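Local coordinates for protein 2,3-dihydroxy-2,3-dihydrophenylpropionate dehydrogenase (Pseudomonas sp. MC1, PDB 5XTG) that probably catalyses the NAD-dependent oxidation of naphthalene cis-dihydrodiol to 1,2-dihydroxynaphthalene, as a short-chain dehydrogenase/reductase of aromatic hydrocarbon breakdown, at residues S27-G32 with A103-W108; L53-E58 with V75-D80; D130-S135 with A174-V179. All coordinates share one frame; numbering follows the deposited sequence.

Contact 1 (S27-G32 with A103-W108); sequences SITGAG and ANAGIW. With NAD (nicotinamide-adenine-dinucleotide), chain B; BPY (biphenyl-2,3-diol), chain D.
The hydroxyl of Thr29 lies against the backbone of Asn104 and Ala105, where the glycine-rich turn of the Rossmann fold (Thr-Gly-Ala-Gly) meets the Asn-Ala-Gly motif of short-chain dehydrogenases. Two amides converge on this one oxygen: Asn104 N donates to Thr29 OG1 at 3.0 Å and Ala105 N donates to it at 3.1 Å, both bonds almost straight. The first torsion (chi1 77°) sets OG1 between the backbone N and the carbonyl carbon of its own residue, which points it at the two amides. The Asn104 side chain returns the grip. Its ND2 gives a hydrogen to Thr29 O at 3.1 Å, in the carbonyl plane on a lone pair and within 3° of the plane of the amide group, while OD1 at the other end of that group is bonded to Thr157 OG1. Side chain and main chain of Asn104 thus hold Thr29 at both its oxygens. The backbones come close here, Gly30 CA lying 3.9 Å from Ala105 CA, and the Ala105 methyl rests near Gly30 N. The dinucleotide runs past this junction: Gly30 CA and Ala105 CA both approach O4B of the adenosine ribose. Further along, Trp108 lays one face of its indole against the diol of the bound biphenyl-2,3-diol. On the nicotinamide side, the ribose hydroxyl O3D of NAD donates to Asn104 O at 3.1 Å.

Contact 2 (L53-E58 with V75-D80); sequences LVRNEE and VGDVRD. With NAD (nicotinamide-adenine-dinucleotide), chain B.
The adenine pocket of the Rossmann fold is built here, at the ends of two neighbouring parallel strands. Val54 and Val75 form a parallel bridge: Gly76 N donates to Val54 O at 3.1 Å, and the same oxygen receives a CA-H...O contact from Val75. Beside the bridge, Val54 CG2 meets Val75 CG2 at 3.8 Å, and the other Val75 methyl, CG1, packs on the backbone of Asn56. Leu53 sends CD2 across to Val78 CG2, the two side chains crossing at about a right angle. Asp77 is the polar centre. Its OD1 accepts from NAD N6A at 2.9 Å in a nearly straight bond, and also from Arg79 N, closing an Asx turn. Arg79 grips the carboxylate side-on, NE to OD1 and NH2 to OD2, the latter at 2.8 Å. Arg55 makes a different salt bridge: Asp77 OD2 stands above one face of its guanidinium, 3.3 Å from NH2, with the two planes 50° apart, an attraction of charges without a directed N-H. A bend at chi2 (77°) lays CD of Arg55 over one face of the adenine, 3.4 Å from NAD C6A, with Val78 CG1 against the other face. Val78 N adds a second hydrogen bond to the adenine, to NAD N1A at 3.0 Å. Around this site, Val54 packs on helix 57-67, Leu53 reaches helix 81-95, and Arg79 packs on helix 118-148, at Asp130 and Ile131.

Contact 3 (D130-S135 with A174-V179); sequences DINVKS and ASKHAV. With NAD (nicotinamide-adenine-dinucleotide), chain B.
Asn132 leads the contact between helices 118-148 and 170-190, which run nearly parallel here, their local axes 8.9 Å apart at an angle of 21°. Its CB faces the other helix and lies 3.8 Å from Ser175 OG. With chi1 at -63°, CG swings to the side of the backbone N, and ND2 from there donates to Ser175 OG at 3.1 Å, almost straight and in the amide plane; that hydroxyl is also bonded to Tyr172 O. At the other branch, OD1 is bonded to Ile107 N. The Asn132 backbone O touches Val179 CG2 and accepts from a water at 3.0 Å; the distance from Lys176 NZ to this water, 2.5 Å, is short and makes that half of the bridge doubtful. One residue on, Val133 CG2 rests on Ser175 O at 3.6 Å. Val133 also packs on Phe125 of the second subunit. Lys176 bends at chi2 so that NZ reaches the nicotinamide ribose, donating to NAD O3D at 3.1 Å and weakly to O2D; NZ is also bonded to Ala158 O. NZ thus lies between the ribose hydroxyls and a water held by the Asn132 backbone O, an arrangement consistent with the asparagine-water-lysine proton relay proposed for this family.

In the fold
All three contacts line the NAD site of a single Rossmann-type domain. Contacts 1 and 2, whose centres are 10 Å apart, share the parallel sheet: strands 25-29 and 49-54 are neighbours in it, joined by a backbone hydrogen bond from Leu53 N to Ile28 O. Along the chain, contact 2 is nested in the loop that contact 1 closes, and contact 3 follows both. That last contact pairs helices 118-148 and 170-190, its centre about 12 Å from that of contact 1 and 18 Å from that of contact 2. On the cofactor, contact 2 meets the adenine, contact 1 both riboses, and contact 3 joins it at the nicotinamide ribose.

Contact 1 (S27-G32 with A103-W108)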
loop_
_atom_site.group_PDB
_atom_site.type_symbol
_atom_site.label_atom_id
_atom_site.label_comp_id
_atom_site.label_asym_id
_atom_site.label_seq_id
_atom_site.Cartn_x
_atom_site.Cartn_y
_atom_site.Cartn_z
ATOM N N SER A 27 -0.135 -24.986 -16.571
ATOM C CA SER A 27 0.001 -24.384 -17.886
ATOM C C SER A 27 0.630 -23.007 -17.750
ATOM O O SER A 27 0.130 -22.172 -17.001
ATOM C CB SER A 27 -1.362 -24.267 -18.576
ATOM O OG SER A 27 -1.228 -23.603 -19.828
ATOM N N ILE A 28 1.678 -22.754 -18.531
ATOM C CA ILE A 28 2.544 -21.589 -18.376
ATOM C C ILE A 28 2.635 -20.876 -19.725
ATOM O O ILE A 28 2.959 -21.507 -20.733
ATOM C CB ILE A 28 3.945 -22.021 -17.906
ATOM C CG1 ILE A 28 3.842 -22.884 -16.642
ATOM C CG2 ILE A 28 4.882 -20.815 -17.737
ATOM C CD1 ILE A 28 5.080 -23.650 -16.334
ATOM N N THR A 29 2.341 -19.573 -19.749
ATOM C CA THR A 29 2.654 -18.736 -20.898
ATOM C C THR A 29 3.981 -18.007 -20.690
ATOM O O THR A 29 4.504 -17.910 -19.577
ATOM C CB THR A 29 1.558 -17.708 -21.149
ATOM O OG1 THR A 29 1.688 -16.650 -20.197
ATOM C CG2 THR A 29 0.193 -18.356 -21.040
ATOM N N GLY A 30 4.528 -17.490 -21.788
ATOM C CA GLY A 30 5.866 -16.930 -21.752
ATOM C C GLY A 30 6.910 -17.971 -21.434
ATOM O O GLY A 30 7.930 -17.654 -20.814
ATOM N N ALA A 31 6.686 -19.214 -21.849
ATOM C CA ALA A 31 7.491 -20.318 -21.351
ATOM C C ALA A 31 8.717 -20.598 -22.197
ATOM O O ALA A 31 9.444 -21.551 -21.888
ATOM C CB ALA A 31 6.649 -21.591 -21.253
ATOM N N GLY A 32 8.976 -19.787 -23.231
ATOM C CA GLY A 32 10.089 -20.046 -24.123
ATOM C C GLY A 32 11.395 -19.483 -23.657
ATOM O O GLY A 32 12.448 -19.853 -24.185
ATOM N N ALA A 103 0.076 -17.120 -15.790
ATOM C CA ALA A 103 0.100 -16.079 -16.808
ATOM C C ALA A 103 1.381 -15.286 -16.612
ATOM O O ALA A 103 1.559 -14.607 -15.595
ATOM C CB ALA A 103 -1.133 -15.197 -16.690
ATOM N N ASN A 104 2.296 -15.423 -17.536
ATOM C CA ASN A 104 3.623 -14.868 -17.343
ATOM C C ASN A 104 4.145 -14.089 -18.534
ATOM O O ASN A 104 5.039 -13.267 -18.351
ATOM C CB ASN A 104 4.600 -15.993 -17.007
ATOM C CG ASN A 104 6.050 -15.577 -17.188
ATOM O OD1 ASN A 104 6.615 -14.836 -16.354
ATOM N ND2 ASN A 104 6.671 -16.054 -18.282
ATOM N N ALA A 105 3.624 -14.303 -19.740
ATOM C CA ALA A 105 4.106 -13.547 -20.885
ATOM C C ALA A 105 4.012 -12.055 -20.602
ATOM O O ALA A 105 3.033 -11.586 -20.027
ATOM C CB ALA A 105 3.301 -13.910 -22.138
ATOM N N GLY A 106 5.040 -11.313 -20.998
ATOM C CA GLY A 106 5.016 -9.876 -20.796
ATOM C C GLY A 106 6.089 -9.181 -21.604
ATOM O O GLY A 106 7.016 -9.806 -22.123
ATOM N N ILE A 107 5.957 -7.858 -21.692
ATOM C CA ILE A 107 6.901 -7.056 -22.451
ATOM C C ILE A 107 7.203 -5.756 -21.721
ATOM O O ILE A 107 6.392 -5.238 -20.946
ATOM C CB ILE A 107 6.360 -6.801 -23.883
ATOM C CG1 ILE A 107 7.508 -6.470 -24.823
ATOM C CG2 ILE A 107 5.293 -5.708 -23.888
ATOM C CD1 ILE A 107 7.099 -6.327 -26.293
ATOM N N TRP A 108 8.391 -5.237 -21.975
ATOM C CA TRP A 108 8.882 -4.010 -21.364
ATOM C C TRP A 108 8.632 -2.808 -22.279
ATOM O O TRP A 108 8.412 -2.958 -23.479
ATOM C CB TRP A 108 10.376 -4.163 -21.069
ATOM C CG TRP A 108 10.919 -3.213 -20.047
ATOM C CD1 TRP A 108 10.343 -2.852 -18.860
ATOM C CD2 TRP A 108 12.154 -2.503 -20.126
ATOM N NE1 TRP A 108 11.153 -1.951 -18.190
ATOM C CE2 TRP A 108 12.270 -1.722 -18.951
ATOM C CE3 TRP A 108 13.176 -2.449 -21.075
ATOM C CZ2 TRP A 108 13.371 -0.895 -18.711
ATOM C CZ3 TRP A 108 14.261 -1.643 -20.841
ATOM C CH2 TRP A 108 14.355 -0.865 -19.670
HETATM P PA NAD B . 11.590 -12.287 -21.384
HETATM O O1A NAD B . 12.579 -11.288 -22.017
HETATM O O2A NAD B . 12.160 -13.635 -21.303
HETATM O O5B NAD B . 10.241 -12.243 -22.269
HETATM C C5B NAD B . 8.979 -12.627 -21.729
HETATM C C4B NAD B . 8.406 -13.934 -22.371
HETATM O O4B NAD B . 7.175 -13.670 -22.791
HETATM C C3B NAD B . 9.173 -14.437 -23.640
HETATM O O3B NAD B . 9.164 -15.792 -23.770
HETATM C C2B NAD B . 8.371 -13.798 -24.794
HETATM O O2B NAD B . 8.675 -14.477 -26.121
HETATM C C1B NAD B . 7.124 -13.974 -24.377
HETATM N N9A NAD B . 6.191 -13.105 -25.127
HETATM C C8A NAD B . 6.286 -11.787 -25.360
HETATM N N7A NAD B . 5.243 -11.425 -26.120
HETATM C C5A NAD B . 4.509 -12.537 -26.374
HETATM C C6A NAD B . 3.346 -12.742 -27.099
HETATM N N6A NAD B . 2.687 -11.671 -27.742
HETATM N N1A NAD B . 2.787 -13.942 -27.217
HETATM C C2A NAD B . 3.377 -14.999 -26.587
HETATM N N3A NAD B . 4.525 -14.801 -25.861
HETATM C C4A NAD B . 5.085 -13.574 -25.764
HETATM O O3 NAD B . 11.274 -11.732 -19.870
HETATM P PN NAD B . 11.052 -12.515 -18.396
HETATM O O1N NAD B . 11.995 -11.907 -17.402
HETATM O O2N NAD B . 11.186 -14.019 -18.319
HETATM O O5D NAD B . 9.510 -11.999 -17.956
HETATM C C5D NAD B . 8.359 -12.773 -17.739
HETATM C C4D NAD B . 7.446 -11.803 -16.891
HETATM O O4D NAD B . 8.157 -11.324 -15.879
HETATM C C3D NAD B . 6.939 -10.552 -17.689
HETATM O O3D NAD B . 5.604 -10.335 -17.496
HETATM C C2D NAD B . 7.738 -9.363 -17.098
HETATM O O2D NAD B . 6.909 -8.155 -17.292
HETATM C C1D NAD B . 7.956 -9.693 -15.813
HETATM N N1N NAD B . 9.079 -8.956 -15.150
HETATM C C2N NAD B . 10.417 -9.306 -15.240
HETATM C C3N NAD B . 11.409 -8.527 -14.595
HETATM C C7N NAD B . 12.902 -8.889 -14.704
HETATM O O7N NAD B . 13.766 -8.112 -14.275
HETATM N N7N NAD B . 13.260 -10.186 -15.370
HETATM C C4N NAD B . 11.077 -7.432 -13.885
HETATM C C5N NAD B . 9.768 -7.080 -13.782
HETATM C C6N NAD B . 8.784 -7.859 -14.410
HETATM C CK1 BPY D . 12.175 -8.186 -20.696
HETATM C CK2 BPY D . 13.150 -7.293 -20.239
HETATM C CK3 BPY D . 12.912 -6.562 -19.061
HETATM C CK4 BPY D . 11.712 -6.722 -18.356
HETATM C CK5 BPY D . 10.746 -7.619 -18.837
HETATM C CK6 BPY D . 10.977 -8.349 -20.003
HETATM C CK7 BPY D . 14.336 -7.167 -20.972
HETATM C CK8 BPY D . 14.464 -7.830 -22.181
HETATM C CK9 BPY D . 15.634 -7.719 -22.919
HETATM C CKA BPY D . 16.688 -6.944 -22.471
HETATM C CKB BPY D . 16.569 -6.275 -21.272
HETATM C CKC BPY D . 15.404 -6.390 -20.535
HETATM O OK1 BPY D . 11.489 -5.964 -17.180
HETATM O OK2 BPY D . 13.845 -5.644 -18.547
#

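Contact 2 (L53-E58 with V75-D80)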
loop_
_atom_site.group_PDB
_atom_site.type_symbol
_atom_site.label_atom_id
_atom_site.label_comp_id
_atom_site.label_asym_id
_atom_site.label_seq_id
_atom_site.Cartn_x
_atom_site.Cartn_y
_atom_site.Cartn_z
ATOM N N LEU A 53 3.045 -22.317 -23.506
ATOM C CA LEU A 53 2.849 -21.487 -24.680
ATOM C C LEU A 53 4.142 -20.743 -24.964
ATOM O O LEU A 53 4.656 -20.033 -24.101
ATOM C CB LEU A 53 1.715 -20.498 -24.474
ATOM C CG LEU A 53 1.529 -19.478 -25.603
ATOM C CD1 LEU A 53 0.963 -20.160 -26.821
ATOM C CD2 LEU A 53 0.616 -18.368 -25.153
ATOM N N VAL A 54 4.655 -20.901 -26.172
ATOM C CA VAL A 54 5.837 -20.193 -26.627
ATOM C C VAL A 54 5.440 -19.327 -27.809
ATOM O O VAL A 54 4.429 -19.572 -28.472
ATOM C CB VAL A 54 6.957 -21.149 -27.026
ATOM C CG1 VAL A 54 7.358 -21.935 -25.850
ATOM C CG2 VAL A 54 6.462 -22.077 -28.120
ATOM N N ARG A 55 6.286 -18.331 -28.084
ATOM C CA ARG A 55 5.986 -17.293 -29.062
ATOM C C ARG A 55 6.195 -17.771 -30.508
ATOM O O ARG A 55 5.453 -17.362 -31.403
ATOM C CB ARG A 55 6.865 -16.063 -28.773
ATOM C CG ARG A 55 6.700 -14.876 -29.737
ATOM C CD ARG A 55 5.423 -14.087 -29.451
ATOM N NE ARG A 55 4.950 -13.205 -30.543
ATOM C CZ ARG A 55 4.185 -13.578 -31.592
ATOM N NH1 ARG A 55 3.786 -14.847 -31.772
ATOM N NH2 ARG A 55 3.819 -12.671 -32.500
ATOM N N ASN A 56 7.190 -18.614 -30.769
ATOM C CA ASN A 56 7.666 -18.815 -32.133
ATOM C C ASN A 56 8.287 -20.196 -32.263
ATOM O O ASN A 56 8.413 -20.941 -31.286
ATOM C CB ASN A 56 8.687 -17.731 -32.542
ATOM C CG ASN A 56 9.856 -17.644 -31.591
ATOM O OD1 ASN A 56 10.389 -18.657 -31.143
ATOM N ND2 ASN A 56 10.262 -16.432 -31.275
ATOM N N GLU A 57 8.701 -20.506 -33.497
ATOM C CA GLU A 57 9.325 -21.784 -33.829
ATOM C C GLU A 57 10.634 -21.974 -33.090
ATOM O O GLU A 57 10.945 -23.082 -32.651
ATOM C CB GLU A 57 9.587 -21.861 -35.335
ATOM C CG GLU A 57 8.366 -22.151 -36.197
ATOM C CD GLU A 57 7.079 -21.492 -35.660
ATOM O OE1 GLU A 57 6.954 -20.227 -35.678
ATOM O OE2 GLU A 57 6.201 -22.260 -35.193
ATOM N N GLU A 58 11.434 -20.913 -32.974
ATOM C CA GLU A 58 12.761 -21.057 -32.379
ATOM C C GLU A 58 12.675 -21.470 -30.909
ATOM O O GLU A 58 13.462 -22.301 -30.433
ATOM C CB GLU A 58 13.524 -19.745 -32.527
ATOM C CG GLU A 58 15.031 -19.857 -32.320
ATOM C CD GLU A 58 15.843 -19.303 -33.510
ATOM O OE1 GLU A 58 17.063 -19.069 -33.334
ATOM O OE2 GLU A 58 15.272 -19.106 -34.616
ATOM N N VAL A 75 2.484 -22.963 -30.051
ATOM C CA VAL A 75 3.111 -21.774 -30.581
ATOM C C VAL A 75 2.001 -20.823 -30.986
ATOM O O VAL A 75 1.027 -21.240 -31.626
ATOM C CB VAL A 75 4.002 -22.102 -31.780
ATOM C CG1 VAL A 75 4.765 -20.865 -32.176
ATOM C CG2 VAL A 75 4.931 -23.284 -31.437
ATOM N N GLY A 76 2.130 -19.564 -30.595
ATOM C CA GLY A 76 1.155 -18.568 -30.981
ATOM C C GLY A 76 1.333 -17.295 -30.186
ATOM O O GLY A 76 2.219 -17.178 -29.338
ATOM N N ASP A 77 0.474 -16.336 -30.501
ATOM C CA ASP A 77 0.447 -15.047 -29.829
ATOM C C ASP A 77 -0.546 -15.079 -28.668
ATOM O O ASP A 77 -1.744 -15.318 -28.855
ATOM C CB ASP A 77 0.081 -13.926 -30.804
ATOM C CG ASP A 77 0.431 -12.526 -30.252
ATOM O OD1 ASP A 77 0.155 -12.229 -29.065
ATOM O OD2 ASP A 77 1.008 -11.721 -31.004
ATOM N N VAL A 78 -0.061 -14.787 -27.469
ATOM C CA VAL A 78 -0.967 -14.757 -26.329
ATOM C C VAL A 78 -2.065 -13.693 -26.506
ATOM O O VAL A 78 -3.115 -13.785 -25.873
ATOM C CB VAL A 78 -0.119 -14.568 -25.050
ATOM C CG1 VAL A 78 0.269 -13.116 -24.865
ATOM C CG2 VAL A 78 -0.804 -15.155 -23.850
ATOM N N ARG A 79 -1.875 -12.706 -27.386
ATOM C CA ARG A 79 -2.937 -11.730 -27.667
ATOM C C ARG A 79 -4.101 -12.288 -28.450
ATOM O O ARG A 79 -5.006 -11.524 -28.805
ATOM C CB ARG A 79 -2.403 -10.561 -28.468
ATOM C CG ARG A 79 -1.603 -9.631 -27.620
ATOM C CD ARG A 79 -1.049 -8.558 -28.515
ATOM N NE ARG A 79 0.023 -9.115 -29.306
ATOM C CZ ARG A 79 0.922 -8.408 -29.981
ATOM N NH1 ARG A 79 0.883 -7.071 -29.961
ATOM N NH2 ARG A 79 1.875 -9.050 -30.669
ATOM N N ASP A 80 -4.107 -13.573 -28.760
ATOM C CA ASP A 80 -5.154 -14.172 -29.566
ATOM C C ASP A 80 -5.884 -15.181 -28.700
ATOM O O ASP A 80 -5.274 -16.119 -28.172
ATOM C CB ASP A 80 -4.539 -14.797 -30.823
ATOM C CG ASP A 80 -5.548 -15.441 -31.701
ATOM O OD1 ASP A 80 -5.544 -16.691 -31.767
ATOM O OD2 ASP A 80 -6.340 -14.700 -32.329
HETATM P PA NAD B . 11.590 -12.287 -21.384
HETATM O O1A NAD B . 12.579 -11.288 -22.017
HETATM O O2A NAD B . 12.160 -13.635 -21.303
HETATM O O5B NAD B . 10.241 -12.243 -22.269
HETATM C C5B NAD B . 8.979 -12.627 -21.729
HETATM C C4B NAD B . 8.406 -13.934 -22.371
HETATM O O4B NAD B . 7.175 -13.670 -22.791
HETATM C C3B NAD B . 9.173 -14.437 -23.640
HETATM O O3B NAD B . 9.164 -15.792 -23.770
HETATM C C2B NAD B . 8.371 -13.798 -24.794
HETATM O O2B NAD B . 8.675 -14.477 -26.121
HETATM C C1B NAD B . 7.124 -13.974 -24.377
HETATM N N9A NAD B . 6.191 -13.105 -25.127
HETATM C C8A NAD B . 6.286 -11.787 -25.360
HETATM N N7A NAD B . 5.243 -11.425 -26.120
HETATM C C5A NAD B . 4.509 -12.537 -26.374
HETATM C C6A NAD B . 3.346 -12.742 -27.099
HETATM N N6A NAD B . 2.687 -11.671 -27.742
HETATM N N1A NAD B . 2.787 -13.942 -27.217
HETATM C C2A NAD B . 3.377 -14.999 -26.587
HETATM N N3A NAD B . 4.525 -14.801 -25.861
HETATM C C4A NAD B . 5.085 -13.574 -25.764
HETATM O O3 NAD B . 11.274 -11.732 -19.870
HETATM P PN NAD B . 11.052 -12.515 -18.396
HETATM O O1N NAD B . 11.995 -11.907 -17.402
HETATM O O2N NAD B . 11.186 -14.019 -18.319
HETATM O O5D NAD B . 9.510 -11.999 -17.956
HETATM C C5D NAD B . 8.359 -12.773 -17.739
HETATM C C4D NAD B . 7.446 -11.803 -16.891
HETATM O O4D NAD B . 8.157 -11.324 -15.879
HETATM C C3D NAD B . 6.939 -10.552 -17.689
HETATM O O3D NAD B . 5.604 -10.335 -17.496
HETATM C C2D NAD B . 7.738 -9.363 -17.098
HETATM O O2D NAD B . 6.909 -8.155 -17.292
HETATM C C1D NAD B . 7.956 -9.693 -15.813
HETATM N N1N NAD B . 9.079 -8.956 -15.150
HETATM C C2N NAD B . 10.417 -9.306 -15.240
HETATM C C3N NAD B . 11.409 -8.527 -14.595
HETATM C C7N NAD B . 12.902 -8.889 -14.704
HETATM O O7N NAD B . 13.766 -8.112 -14.275
HETATM N N7N NAD B . 13.260 -10.186 -15.370
HETATM C C4N NAD B . 11.077 -7.432 -13.885
HETATM C C5N NAD B . 9.768 -7.080 -13.782
HETATM C C6N NAD B . 8.784 -7.859 -14.410
#

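Contact 3 (D130-S135 with A174-V179)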
loop_
_atom_site.group_PDB
_atom_site.type_symbol
_atom_site.label_atom_id
_atom_site.label_comp_id
_atom_site.label_asym_id
_atom_site.label_seq_id
_atom_site.Cartn_x
_atom_site.Cartn_y
_atom_site.Cartn_z
ATOM N N ASP A 130 -2.061 -4.785 -24.198
ATOM C CA ASP A 130 -2.597 -6.018 -24.778
ATOM C C ASP A 130 -1.857 -7.252 -24.264
ATOM O O ASP A 130 -2.484 -8.280 -24.000
ATOM C CB ASP A 130 -2.536 -5.987 -26.312
ATOM C CG ASP A 130 -3.749 -5.280 -26.954
ATOM O OD1 ASP A 130 -4.737 -4.982 -26.231
ATOM O OD2 ASP A 130 -3.708 -5.045 -28.198
ATOM N N ILE A 131 -0.536 -7.173 -24.090
ATOM C CA ILE A 131 0.227 -8.342 -23.635
ATOM C C ILE A 131 0.221 -8.458 -22.106
ATOM O O ILE A 131 -0.044 -9.537 -21.558
ATOM C CB ILE A 131 1.665 -8.277 -24.180
ATOM C CG1 ILE A 131 1.697 -8.538 -25.696
ATOM C CG2 ILE A 131 2.537 -9.344 -23.543
ATOM C CD1 ILE A 131 3.018 -8.112 -26.355
ATOM N N ASN A 132 0.557 -7.373 -21.398
ATOM C CA ASN A 132 0.728 -7.427 -19.949
ATOM C C ASN A 132 -0.572 -7.451 -19.157
ATOM O O ASN A 132 -0.521 -7.667 -17.943
ATOM C CB ASN A 132 1.503 -6.213 -19.454
ATOM C CG ASN A 132 2.872 -6.155 -19.995
ATOM O OD1 ASN A 132 3.298 -7.037 -20.748
ATOM N ND2 ASN A 132 3.577 -5.093 -19.656
ATOM N N VAL A 133 -1.715 -7.151 -19.768
ATOM C CA VAL A 133 -2.966 -7.093 -19.022
ATOM C C VAL A 133 -4.045 -7.881 -19.746
ATOM O O VAL A 133 -4.520 -8.909 -19.256
ATOM C CB VAL A 133 -3.390 -5.638 -18.800
ATOM C CG1 VAL A 133 -4.493 -5.571 -17.767
ATOM C CG2 VAL A 133 -2.195 -4.805 -18.303
ATOM N N LYS A 134 -4.422 -7.431 -20.933
ATOM C CA LYS A 134 -5.529 -8.079 -21.619
ATOM C C LYS A 134 -5.279 -9.562 -21.818
ATOM O O LYS A 134 -6.174 -10.385 -21.590
ATOM C CB LYS A 134 -5.799 -7.412 -22.958
ATOM C CG LYS A 134 -7.197 -7.729 -23.442
ATOM C CD LYS A 134 -7.504 -7.076 -24.766
ATOM C CE LYS A 134 -8.900 -7.474 -25.209
ATOM N NZ LYS A 134 -9.374 -6.601 -26.308
ATOM N N SER A 135 -4.068 -9.937 -22.199
ATOM C CA SER A 135 -3.774 -11.356 -22.400
ATOM C C SER A 135 -3.924 -12.165 -21.125
ATOM O O SER A 135 -4.301 -13.337 -21.186
ATOM C CB SER A 135 -2.366 -11.519 -22.929
ATOM O OG SER A 135 -2.340 -10.989 -24.229
ATOM N N ALA A 174 2.126 1.487 -15.252
ATOM C CA ALA A 174 0.672 1.437 -15.217
ATOM C C ALA A 174 0.176 0.037 -15.508
ATOM O O ALA A 174 -0.752 -0.454 -14.847
ATOM C CB ALA A 174 0.076 2.420 -16.218
ATOM N N SER A 175 0.775 -0.627 -16.498
ATOM C CA SER A 175 0.311 -1.964 -16.864
ATOM C C SER A 175 0.511 -2.921 -15.710
ATOM O O SER A 175 -0.338 -3.775 -15.441
ATOM C CB SER A 175 1.030 -2.463 -18.127
ATOM O OG SER A 175 2.373 -2.865 -17.902
ATOM N N LYS A 176 1.586 -2.743 -14.963
ATOM C CA LYS A 176 1.847 -3.668 -13.867
ATOM C C LYS A 176 1.036 -3.328 -12.630
ATOM O O LYS A 176 0.568 -4.236 -11.934
ATOM C CB LYS A 176 3.335 -3.676 -13.598
ATOM C CG LYS A 176 4.126 -4.357 -14.715
ATOM C CD LYS A 176 3.784 -5.826 -14.733
ATOM C CE LYS A 176 4.662 -6.579 -15.697
ATOM N NZ LYS A 176 4.242 -8.031 -15.840
ATOM N N HIS A 177 0.785 -2.051 -12.377
ATOM C CA HIS A 177 -0.205 -1.718 -11.359
ATOM C C HIS A 177 -1.552 -2.344 -11.693
ATOM O O HIS A 177 -2.278 -2.813 -10.805
ATOM C CB HIS A 177 -0.332 -0.213 -11.227
ATOM C CG HIS A 177 0.644 0.397 -10.284
ATOM N ND1 HIS A 177 1.999 0.412 -10.525
ATOM C CD2 HIS A 177 0.469 0.978 -9.067
ATOM C CE1 HIS A 177 2.619 1.011 -9.515
ATOM N NE2 HIS A 177 1.716 1.349 -8.611
ATOM N N ALA A 178 -1.899 -2.376 -12.968
ATOM C CA ALA A 178 -3.170 -2.981 -13.378
ATOM C C ALA A 178 -3.232 -4.475 -13.066
ATOM O O ALA A 178 -4.293 -4.995 -12.689
ATOM C CB ALA A 178 -3.365 -2.760 -14.870
ATOM N N VAL A 179 -2.114 -5.191 -13.244
ATOM C CA VAL A 179 -2.030 -6.596 -12.826
ATOM C C VAL A 179 -2.353 -6.750 -11.346
ATOM O O VAL A 179 -3.009 -7.718 -10.937
ATOM C CB VAL A 179 -0.633 -7.173 -13.097
ATOM C CG1 VAL A 179 -0.523 -8.557 -12.459
ATOM C CG2 VAL A 179 -0.348 -7.270 -14.566
HETATM P PA NAD B . 11.590 -12.287 -21.384
HETATM O O1A NAD B . 12.579 -11.288 -22.017
HETATM O O2A NAD B . 12.160 -13.635 -21.303
HETATM O O5B NAD B . 10.241 -12.243 -22.269
HETATM C C5B NAD B . 8.979 -12.627 -21.729
HETATM C C4B NAD B . 8.406 -13.934 -22.371
HETATM O O4B NAD B . 7.175 -13.670 -22.791
HETATM C C3B NAD B . 9.173 -14.437 -23.640
HETATM O O3B NAD B . 9.164 -15.792 -23.770
HETATM C C2B NAD B . 8.371 -13.798 -24.794
HETATM O O2B NAD B . 8.675 -14.477 -26.121
HETATM C C1B NAD B . 7.124 -13.974 -24.377
HETATM N N9A NAD B . 6.191 -13.105 -25.127
HETATM C C8A NAD B . 6.286 -11.787 -25.360
HETATM N N7A NAD B . 5.243 -11.425 -26.120
HETATM C C5A NAD B . 4.509 -12.537 -26.374
HETATM C C6A NAD B . 3.346 -12.742 -27.099
HETATM N N6A NAD B . 2.687 -11.671 -27.742
HETATM N N1A NAD B . 2.787 -13.942 -27.217
HETATM C C2A NAD B . 3.377 -14.999 -26.587
HETATM N N3A NAD B . 4.525 -14.801 -25.861
HETATM C C4A NAD B . 5.085 -13.574 -25.764
HETATM O O3 NAD B . 11.274 -11.732 -19.870
HETATM P PN NAD B . 11.052 -12.515 -18.396
HETATM O O1N NAD B . 11.995 -11.907 -17.402
HETATM O O2N NAD B . 11.186 -14.019 -18.319
HETATM O O5D NAD B . 9.510 -11.999 -17.956
HETATM C C5D NAD B . 8.359 -12.773 -17.739
HETATM C C4D NAD B . 7.446 -11.803 -16.891
HETATM O O4D NAD B . 8.157 -11.324 -15.879
HETATM C C3D NAD B . 6.939 -10.552 -17.689
HETATM O O3D NAD B . 5.604 -10.335 -17.496
HETATM C C2D NAD B . 7.738 -9.363 -17.098
HETATM O O2D NAD B . 6.909 -8.155 -17.292
HETATM C C1D NAD B . 7.956 -9.693 -15.813
HETATM N N1N NAD B . 9.079 -8.956 -15.150
HETATM C C2N NAD B . 10.417 -9.306 -15.240
HETATM C C3N NAD B . 11.409 -8.527 -14.595
HETATM C C7N NAD B . 12.902 -8.889 -14.704
HETATM O O7N NAD B . 13.766 -8.112 -14.275
HETATM N N7N NAD B . 13.260 -10.186 -15.370
HETATM C C4N NAD B . 11.077 -7.432 -13.885
HETATM C C5N NAD B . 9.768 -7.080 -13.782
HETATM C C6N NAD B . 8.784 -7.859 -14.410
HETATM O O HOH W 1 2.235 -8.618 -17.232
#